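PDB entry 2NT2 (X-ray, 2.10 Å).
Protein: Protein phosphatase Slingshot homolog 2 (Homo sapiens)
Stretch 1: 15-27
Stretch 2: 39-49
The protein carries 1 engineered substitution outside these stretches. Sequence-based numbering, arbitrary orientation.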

# COMPACT_ATOMS: atom_id res chain seq x y z
N SER A 15 -1.94 -8.66 -3.72
CA SER A 15 -3.27 -8.71 -4.30
C SER A 15 -4.30 -9.26 -3.33
O SER A 15 -3.99 -9.63 -2.19
N GLU A 16 -5.55 -9.35 -3.80
CA GLU A 16 -6.61 -9.92 -2.99
C GLU A 16 -6.37 -11.40 -2.73
O GLU A 16 -6.74 -11.92 -1.68
N TRP A 17 -5.77 -12.08 -3.71
CA TRP A 17 -5.49 -13.51 -3.55
C TRP A 17 -4.38 -13.75 -2.55
O TRP A 17 -4.34 -14.80 -1.90
N ASN A 18 -3.51 -12.76 -2.37
CA ASN A 18 -2.55 -12.78 -1.28
C ASN A 18 -3.24 -12.50 0.05
O ASN A 18 -2.88 -13.06 1.09
N ALA A 19 -4.25 -11.63 0.04
CA ALA A 19 -4.89 -11.28 1.30
C ALA A 19 -5.78 -12.41 1.82
O ALA A 19 -6.09 -12.45 3.02
N SER A 20 -6.19 -13.31 0.93
CA SER A 20 -6.99 -14.47 1.31
C SER A 20 -6.14 -15.69 1.63
O SER A 20 -6.69 -16.76 1.95
N ASN A 21 -4.82 -15.57 1.55
CA ASN A 21 -3.94 -16.71 1.83
C ASN A 21 -3.38 -16.64 3.25
O ASN A 21 -2.25 -16.21 3.45
N LEU A 22 -4.18 -17.06 4.22
CA LEU A 22 -3.92 -16.86 5.64
C LEU A 22 -2.55 -17.37 6.07
O LEU A 22 -1.75 -16.64 6.65
N GLU A 23 -2.29 -18.64 5.78
CA GLU A 23 -1.05 -19.29 6.16
C GLU A 23 0.15 -18.52 5.61
O GLU A 23 1.16 -18.36 6.28
N ASP A 24 0.04 -18.03 4.37
CA ASP A 24 1.16 -17.29 3.80
C ASP A 24 1.47 -16.05 4.65
O ASP A 24 2.61 -15.78 4.99
N LEU A 25 0.41 -15.33 4.98
CA LEU A 25 0.43 -14.11 5.76
C LEU A 25 0.98 -14.35 7.16
O LEU A 25 1.87 -13.63 7.63
N GLN A 26 0.44 -15.37 7.82
CA GLN A 26 0.88 -15.71 9.17
C GLN A 26 2.37 -16.02 9.19
O GLN A 26 3.12 -15.51 10.02
N ASN A 27 2.81 -16.84 8.24
CA ASN A 27 4.20 -17.25 8.14
C ASN A 27 5.14 -16.08 7.89
O ASN A 27 6.27 -16.05 8.36
N GLU A 39 -14.29 -2.88 -3.04
CA GLU A 39 -14.95 -4.10 -3.48
C GLU A 39 -14.37 -5.39 -2.93
O GLU A 39 -14.95 -6.48 -3.04
N ILE A 40 -13.17 -5.36 -2.33
CA ILE A 40 -12.64 -6.61 -1.79
C ILE A 40 -12.83 -6.65 -0.28
O ILE A 40 -12.69 -5.63 0.40
N ASP A 41 -13.15 -7.83 0.22
CA ASP A 41 -13.44 -8.04 1.63
C ASP A 41 -12.18 -8.15 2.48
O ASP A 41 -11.09 -8.41 1.97
N ASN A 42 -12.38 -7.94 3.78
CA ASN A 42 -11.51 -8.31 4.87
C ASN A 42 -11.72 -9.80 5.19
O ASN A 42 -12.65 -10.16 5.91
N PHE A 43 -10.88 -10.65 4.62
CA PHE A 43 -11.05 -12.09 4.68
C PHE A 43 -10.96 -12.65 6.09
O PHE A 43 -11.64 -13.64 6.39
N PHE A 44 -10.12 -12.10 6.96
CA PHE A 44 -9.91 -12.75 8.26
C PHE A 44 -10.09 -11.82 9.44
O PHE A 44 -9.15 -11.57 10.21
N PRO A 45 -11.28 -11.27 9.65
CA PRO A 45 -11.49 -10.42 10.84
C PRO A 45 -11.40 -11.27 12.11
O PRO A 45 -12.05 -12.31 12.21
N GLY A 46 -10.58 -10.85 13.07
CA GLY A 46 -10.35 -11.67 14.25
C GLY A 46 -8.98 -12.33 14.22
O GLY A 46 -8.50 -12.87 15.22
N VAL A 47 -8.34 -12.28 13.05
CA VAL A 47 -6.97 -12.72 12.89
C VAL A 47 -6.06 -11.51 12.68
O VAL A 47 -4.99 -11.41 13.27
N PHE A 48 -6.51 -10.59 11.83
CA PHE A 48 -5.69 -9.42 11.52
C PHE A 48 -6.43 -8.11 11.79
O PHE A 48 -7.64 -8.04 11.65
N GLU A 49 -5.65 -7.11 12.16
CA GLU A 49 -6.09 -5.73 12.28
C GLU A 49 -6.17 -5.08 10.90
O GLU A 49 -5.16 -5.04 10.19

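A segment without regular secondary structure can still pack closely against helices if it presents a series of bulky side chains to them. Slingshot homolog 2 offers a compact example. Stretch 1 forms two short helices, 16-19 and 22-27, joined through Ser-20 and Asn-21, while most of stretch 2 runs past them as irregular chain. Together they bury 495 Å², with no hydrogen bond crossing between them; the contact rests on apolar surfaces and on aromatic rings set against backbone and aliphatic groups.

Glu-39, at the start of stretch 2, takes no part. Ile-40 makes the first contact: its CA-to-CB bond points toward the helices, chi1 is m, and chi2 lies off the usual wells at 96°. Its CG2 methyl rests 3.9 Å from CB of Glu-16, so it meets the aliphatic base of an acidic side chain whose OE1 is hydrogen-bonded elsewhere in the structure. Asp-41 and Asn-42 then leave a gap in the contact, the latter with its CA-to-CB bond directed away.

Phe-43, which is m with its CA-to-CB bond toward stretch 1, lies beside the end of the first helix. The CB of Ser-20 sits over one face of its ring, 3.7 Å from the centroid and only 11° off the ring normal, a well-centred CH-pi contact. Ser-20 has chi1 p, and its OG lies 3.3 Å from O of Glu-16 and 3.4 Å from O of Trp-17, either of which could accept a weak hydrogen bond from its single proton. Ala-19 adds a small apolar contact, its CB 4.0 Å from CD2 of Phe-43.

Phe-44 has the largest area covered by the other stretch. Also m, with its CA-to-CB bond toward stretch 1, it reaches the junction between the helices. CB of Leu-22 lies over one face of the ring, 4.0 Å from its centroid and 22° off the normal, whereas O of Ser-20 approaches the edge, 3.1 Å from CZ. The same ring thus offers its face to an aliphatic group and its polarised C-H edge to a carbonyl. Nearby, OD1 of Asn-21 accepts a hydrogen bond from N of Asp-24 at 3.0 Å, capping the second helix; the CA-to-CB bond of Asn-21 is directed away from stretch 2.

Pro-45 and Gly-46 lie outside the contact. The backbone is held across this turn by hydrogen bonds from N of Val-47 (3.0 Å) and N of Phe-48 (3.2 Å) to O of Phe-44, and the chain then presents two more apolar side chains. Val-47, a t rotamer, brings CG1 to 3.8 Å from CD1 of Leu-22. Phe-48, buried and m, places CZ 3.3 Å from that same CD1, which lies at the ring's edge, and 3.9 Å from CB of Leu-25. Leu-22, with chi1 t and chi2 p, therefore links three successive contacts, touching Phe-44, Val-47 and Phe-48. The general lesson is that closely packed side chains can bring two segments together without a direct hydrogen bond between them.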

# COMPACT_ATOMS: atom_id res chain seq x y z
CB SER A 15 -3.26 -9.57 -5.58
OG SER A 15 -2.87 -10.90 -5.28
CB GLU A 16 -7.98 -9.73 -3.65
CG GLU A 16 -8.13 -10.39 -5.01
CD GLU A 16 -9.59 -10.64 -5.35
OE1 GLU A 16 -9.99 -10.36 -6.50
OE2 GLU A 16 -10.33 -11.12 -4.47
CB TRP A 17 -5.21 -14.14 -4.92
CG TRP A 17 -6.39 -13.93 -5.83
CD1 TRP A 17 -7.56 -14.62 -5.82
CD2 TRP A 17 -6.50 -12.95 -6.86
NE1 TRP A 17 -8.40 -14.14 -6.79
CE2 TRP A 17 -7.77 -13.11 -7.45
CE3 TRP A 17 -5.65 -11.95 -7.36
CZ2 TRP A 17 -8.22 -12.31 -8.50
CZ3 TRP A 17 -6.09 -11.16 -8.40
CH2 TRP A 17 -7.36 -11.35 -8.96
CB ASN A 18 -1.44 -11.75 -1.50
CG ASN A 18 -0.58 -12.03 -2.71
OD1 ASN A 18 -0.39 -13.17 -3.13
ND2 ASN A 18 -0.05 -10.98 -3.32
CB ALA A 19 -5.68 -9.99 1.16
CB SER A 20 -8.05 -14.81 0.27
OG SER A 20 -7.58 -15.07 -1.03
CB ASN A 21 -2.82 -16.75 0.80
CG ASN A 21 -1.90 -17.94 0.92
OD1 ASN A 21 -1.70 -18.50 2.00
ND2 ASN A 21 -1.29 -18.33 -0.20
CB LEU A 22 -5.01 -17.52 6.48
CG LEU A 22 -4.81 -17.64 7.99
CD1 LEU A 22 -4.49 -16.31 8.63
CD2 LEU A 22 -6.05 -18.24 8.64
CB GLU A 23 -1.04 -20.73 5.66
CG GLU A 23 -0.86 -21.84 6.65
CD GLU A 23 -1.39 -21.59 8.04
OE1 GLU A 23 -0.65 -20.99 8.86
OE2 GLU A 23 -2.54 -21.97 8.34
CB ASP A 24 0.88 -16.86 2.36
CG ASP A 24 2.11 -16.23 1.74
OD1 ASP A 24 2.98 -16.98 1.25
OD2 ASP A 24 2.23 -14.98 1.72
CB LEU A 25 -1.00 -13.54 5.88
CG LEU A 25 -1.57 -12.93 4.59
CD1 LEU A 25 -2.91 -12.27 4.84
CD2 LEU A 25 -0.57 -11.94 4.00
CB GLN A 26 0.07 -16.89 9.71
CG GLN A 26 0.05 -16.97 11.23
CD GLN A 26 -1.09 -17.82 11.76
OE1 GLN A 26 -1.01 -19.04 11.77
NE2 GLN A 26 -2.15 -17.16 12.22
CB ASN A 27 4.38 -18.30 7.03
CG ASN A 27 3.74 -19.62 7.38
OD1 ASN A 27 3.28 -19.84 8.50
ND2 ASN A 27 3.69 -20.52 6.40
CB GLU A 39 -14.90 -4.13 -5.02
CG GLU A 39 -13.56 -4.54 -5.61
CD GLU A 39 -12.61 -3.38 -5.84
OE1 GLU A 39 -11.74 -3.48 -6.73
OE2 GLU A 39 -12.71 -2.34 -5.15
CB ILE A 40 -11.15 -6.81 -2.14
CG1 ILE A 40 -10.91 -7.06 -3.64
CG2 ILE A 40 -10.52 -7.92 -1.33
CD1 ILE A 40 -10.54 -5.78 -4.35
CB ASP A 41 -14.28 -9.32 1.78
CG ASP A 41 -15.58 -9.20 1.00
OD1 ASP A 41 -15.86 -10.08 0.15
OD2 ASP A 41 -16.33 -8.23 1.22
CB ASN A 42 -11.80 -7.49 6.12
CG ASN A 42 -11.45 -6.03 6.02
OD1 ASN A 42 -11.67 -5.27 6.97
ND2 ASN A 42 -10.89 -5.62 4.88
CB PHE A 43 -10.00 -12.76 3.78
CG PHE A 43 -10.19 -12.39 2.31
CD1 PHE A 43 -11.31 -12.80 1.62
CD2 PHE A 43 -9.24 -11.63 1.65
CE1 PHE A 43 -11.49 -12.47 0.29
CE2 PHE A 43 -9.41 -11.29 0.32
CZ PHE A 43 -10.54 -11.71 -0.36
CB PHE A 44 -8.52 -13.40 8.30
CG PHE A 44 -8.17 -14.14 7.02
CD1 PHE A 44 -7.28 -13.61 6.10
CD2 PHE A 44 -8.75 -15.37 6.75
CE1 PHE A 44 -6.98 -14.28 4.93
CE2 PHE A 44 -8.45 -16.05 5.58
CZ PHE A 44 -7.57 -15.51 4.67
CB PRO A 45 -12.89 -9.87 10.65
CG PRO A 45 -13.25 -10.12 9.23
CD PRO A 45 -12.50 -11.37 8.84
CB VAL A 47 -6.80 -13.69 11.70
CG1 VAL A 47 -5.37 -14.20 11.62
CG2 VAL A 47 -7.79 -14.84 11.81
CB PHE A 48 -5.23 -9.46 10.06
CG PHE A 48 -4.60 -10.78 9.63
CD1 PHE A 48 -5.37 -11.75 9.03
CD2 PHE A 48 -3.26 -11.02 9.84
CE1 PHE A 48 -4.80 -12.95 8.62
CE2 PHE A 48 -2.68 -12.21 9.44
CZ PHE A 48 -3.46 -13.18 8.83
CB GLU A 49 -5.10 -4.96 13.15
CG GLU A 49 -5.70 -4.43 14.44
CD GLU A 49 -5.24 -3.01 14.71
OE1 GLU A 49 -5.51 -2.11 13.89
OE2 GLU A 49 -4.60 -2.79 15.76